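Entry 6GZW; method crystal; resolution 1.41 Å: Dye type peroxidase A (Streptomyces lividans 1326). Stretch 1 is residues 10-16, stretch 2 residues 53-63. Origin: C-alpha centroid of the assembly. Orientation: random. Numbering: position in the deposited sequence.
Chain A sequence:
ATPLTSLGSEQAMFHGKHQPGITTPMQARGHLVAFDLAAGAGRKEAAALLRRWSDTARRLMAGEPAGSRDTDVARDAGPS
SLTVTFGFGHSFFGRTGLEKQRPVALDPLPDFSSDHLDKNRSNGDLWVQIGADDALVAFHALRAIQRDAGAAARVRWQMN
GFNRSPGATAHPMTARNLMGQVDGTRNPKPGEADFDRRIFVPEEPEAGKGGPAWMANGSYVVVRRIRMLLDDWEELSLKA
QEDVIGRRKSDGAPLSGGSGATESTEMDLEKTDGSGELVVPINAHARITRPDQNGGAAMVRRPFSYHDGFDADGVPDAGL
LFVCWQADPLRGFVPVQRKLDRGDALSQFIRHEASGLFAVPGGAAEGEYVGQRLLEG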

# COMPACT_ATOMS: atom_id res chain seq x y z
N GLU A 10 -2.36 7.43 -18.46
CA GLU A 10 -3.81 7.40 -18.45
C GLU A 10 -4.38 8.42 -17.47
O GLU A 10 -3.87 8.57 -16.35
N GLN A 11 -5.45 9.09 -17.90
CA GLN A 11 -6.00 10.22 -17.18
C GLN A 11 -7.50 10.08 -17.08
O GLN A 11 -8.18 9.85 -18.11
N ALA A 12 -8.04 10.21 -15.87
CA ALA A 12 -9.49 10.23 -15.67
C ALA A 12 -10.01 11.67 -15.72
O ALA A 12 -9.33 12.62 -15.36
N MET A 13 -11.26 11.80 -16.15
CA MET A 13 -11.90 13.10 -16.21
C MET A 13 -12.47 13.51 -14.87
O MET A 13 -13.15 12.72 -14.21
N PHE A 14 -12.21 14.76 -14.48
CA PHE A 14 -12.78 15.34 -13.28
C PHE A 14 -14.15 15.92 -13.59
O PHE A 14 -15.13 15.64 -12.89
N HIS A 15 -14.20 16.78 -14.61
CA HIS A 15 -15.46 17.43 -14.97
C HIS A 15 -16.36 16.43 -15.71
O HIS A 15 -15.89 15.67 -16.56
N GLY A 16 -17.66 16.47 -15.40
CA GLY A 16 -18.64 15.58 -16.03
C GLY A 16 -19.99 15.53 -15.31
O GLY A 16 -20.19 16.13 -14.26
N TRP A 53 -11.14 21.93 -2.39
CA TRP A 53 -10.96 20.52 -2.68
C TRP A 53 -11.19 20.23 -4.16
O TRP A 53 -10.45 19.47 -4.75
N SER A 54 -12.22 20.85 -4.74
CA SER A 54 -12.52 20.65 -6.16
C SER A 54 -11.42 21.17 -7.07
O SER A 54 -11.07 20.54 -8.03
N ASP A 55 -10.85 22.34 -6.75
CA ASP A 55 -9.73 22.87 -7.51
C ASP A 55 -8.47 21.98 -7.41
O ASP A 55 -7.80 21.72 -8.40
N THR A 56 -8.20 21.48 -6.21
CA THR A 56 -7.11 20.52 -5.99
C THR A 56 -7.36 19.24 -6.80
O THR A 56 -6.46 18.79 -7.50
N ALA A 57 -8.56 18.69 -6.73
CA ALA A 57 -8.85 17.50 -7.50
C ALA A 57 -8.66 17.72 -9.01
O ALA A 57 -8.05 16.90 -9.69
N ARG A 58 -9.20 18.83 -9.54
CA ARG A 58 -9.08 19.17 -10.95
C ARG A 58 -7.63 19.20 -11.39
O ARG A 58 -7.24 18.55 -12.37
N ARG A 59 -6.78 19.93 -10.65
CA ARG A 59 -5.37 20.01 -11.03
C ARG A 59 -4.70 18.67 -10.97
O ARG A 59 -4.02 18.25 -11.93
N LEU A 60 -4.85 18.00 -9.83
CA LEU A 60 -4.10 16.76 -9.61
C LEU A 60 -4.53 15.65 -10.56
O LEU A 60 -3.70 14.89 -11.04
N MET A 61 -5.83 15.58 -10.86
CA MET A 61 -6.32 14.56 -11.83
C MET A 61 -5.79 14.80 -13.25
O MET A 61 -5.70 13.87 -14.05
N ALA A 62 -5.38 16.03 -13.55
CA ALA A 62 -4.75 16.34 -14.83
C ALA A 62 -3.23 16.18 -14.81
O ALA A 62 -2.55 16.47 -15.78
N GLY A 63 -2.69 15.64 -13.72
CA GLY A 63 -1.25 15.46 -13.59
C GLY A 63 -0.50 16.76 -13.31
O GLY A 63 0.73 16.79 -13.41

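A helix can hold an irregular segment of the same chain without a single direct hydrogen bond between them, when a few side chains interlock and a water links the two backbones. The two stretches of this dye type peroxidase, which together bury 402 Å², illustrate the principle. Stretch 1 has no regular secondary structure, whereas stretch 2 is helical from Trp53 to Met61 and presents one side to it.

Trp53 lies out of reach, and the contact opens at Ser54. Its side chain (chi1 m) points sideways, and OG is satisfied elsewhere in the structure. Here the ring of Phe14 arrives, with CZ 3.6 Å from Ser54 O and 4.0 Å from Ser54 CB. That carbonyl is already engaged within the helix, Ser54 O accepting from Arg58 N at 2.9 Å, so the approach of an apolar ring does not leave this acceptor unpaired. Asp55 points away and serves the helix itself: OD1 forms a salt bridge with Arg58 NH2 (3.2 Å), and OD2 another with Arg59 NE (2.9 Å). Thr56 takes no part in the contact.

Ala57 points toward stretch 1, its CB 3.8 Å from Phe14 CE1. Phe14, with chi1 t, is buried and also points in, giving up 106 Å² to the helix. Arg58 follows, with its CA over one face of the Phe14 ring and its CB 3.6 Å from Phe14 CD2. The Arg58 side chain sets out sideways (chi1 t, chi2 off-well at -96°), and its end leads away to Asp55. The aliphatic part therefore does the packing, with Arg58 CG also 3.8 Å from His15 CE1; His15 (chi1 m) starts sideways but brings its ring nearer.

Arg59 and Leu60 are out of reach. Met61 then points in, with chi angles m, t and p, and fills the other main position of the contact. Met61 CE lies 3.4 Å from Ala12 O, 3.5 Å from Met13 O and 3.9 Å from Ala12 CB, while Met61 SD sits 3.9 Å from Phe14 CB and oblique to the ring, 5.2 Å from its centroid. Met13 itself points away.

Polar linkage is left to one water, which accepts from Ala12 N (2.8 Å) and donates to Met61 O (2.9 Å), joining the two backbones where the helix ends. Beside it, the extended Gln11 side chain (chi1 and chi2 both t) places CG 3.5 Å from Met61 O and NE2 3.5 Å from Ala62 CA, a contact without a hydrogen bond. Gly63, at positive phi, lies beyond the contact.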

# COMPACT_ATOMS: atom_id res chain seq x y z
CB GLU A 10 -4.28 6.00 -18.07
CG GLU A 10 -5.78 5.81 -18.00
CD GLU A 10 -6.42 5.73 -19.37
OE1 GLU A 10 -5.67 5.53 -20.38
OE2 GLU A 10 -7.67 5.86 -19.40
CB GLN A 11 -5.68 11.50 -17.96
CG GLN A 11 -6.28 12.74 -17.32
CD GLN A 11 -5.83 14.04 -17.95
OE1 GLN A 11 -4.86 14.08 -18.69
NE2 GLN A 11 -6.52 15.12 -17.64
CB ALA A 12 -9.86 9.58 -14.34
CB MET A 13 -13.01 13.11 -17.26
CG MET A 13 -12.50 13.06 -18.70
SD MET A 13 -13.86 13.25 -19.89
CE MET A 13 -14.36 14.96 -19.65
CB PHE A 14 -11.87 16.46 -12.72
CG PHE A 14 -12.49 17.24 -11.61
CD1 PHE A 14 -12.82 16.63 -10.40
CD2 PHE A 14 -12.80 18.62 -11.78
CE1 PHE A 14 -13.44 17.35 -9.38
CE2 PHE A 14 -13.40 19.33 -10.75
CZ PHE A 14 -13.72 18.71 -9.56
CB HIS A 15 -15.25 18.67 -15.85
CG HIS A 15 -14.66 19.83 -15.12
ND1 HIS A 15 -13.47 20.41 -15.51
CD2 HIS A 15 -15.09 20.53 -14.05
CE1 HIS A 15 -13.19 21.41 -14.70
NE2 HIS A 15 -14.15 21.52 -13.81
CB TRP A 53 -11.93 19.65 -1.86
CG TRP A 53 -11.46 19.28 -0.51
CD1 TRP A 53 -10.20 19.42 0.02
CD2 TRP A 53 -12.23 18.61 0.48
NE1 TRP A 53 -10.17 18.90 1.30
CE2 TRP A 53 -11.39 18.40 1.61
CE3 TRP A 53 -13.56 18.19 0.55
CZ2 TRP A 53 -11.84 17.77 2.76
CZ3 TRP A 53 -14.00 17.58 1.70
CH2 TRP A 53 -13.13 17.34 2.77
CB SER A 54 -13.87 21.28 -6.53
OG SER A 54 -14.95 20.75 -5.78
CB ASP A 55 -9.44 24.30 -7.04
CG ASP A 55 -8.34 24.98 -7.85
OD1 ASP A 55 -8.57 25.26 -9.04
OD2 ASP A 55 -7.25 25.23 -7.30
CB THR A 56 -6.94 20.24 -4.47
OG1 THR A 56 -6.54 21.46 -3.85
CG2 THR A 56 -5.91 19.12 -4.16
CB ALA A 57 -10.27 17.04 -7.24
CB ARG A 58 -9.77 20.50 -11.24
CG ARG A 58 -10.00 20.80 -12.72
CD ARG A 58 -8.94 21.66 -13.36
NE ARG A 58 -8.68 22.89 -12.60
CZ ARG A 58 -7.61 23.66 -12.76
NH1 ARG A 58 -6.68 23.37 -13.67
NH2 ARG A 58 -7.45 24.70 -11.97
CB ARG A 59 -4.61 20.97 -10.12
CG ARG A 59 -4.99 22.45 -10.24
CD ARG A 59 -4.45 23.31 -9.09
NE ARG A 59 -5.07 24.63 -9.08
CZ ARG A 59 -4.72 25.65 -9.87
NH1 ARG A 59 -3.70 25.58 -10.72
NH2 ARG A 59 -5.42 26.78 -9.81
CB LEU A 60 -4.20 16.32 -8.15
CG LEU A 60 -3.10 16.89 -7.25
CD1 LEU A 60 -2.96 18.41 -7.30
CD2 LEU A 60 -3.38 16.44 -5.84
CB MET A 61 -7.84 14.46 -11.82
CG MET A 61 -8.40 13.81 -10.57
SD MET A 61 -10.18 13.67 -10.60
CE MET A 61 -10.36 12.73 -12.12
CB ALA A 62 -5.14 17.75 -15.25
O HOH W 1 -6.43 11.12 -13.72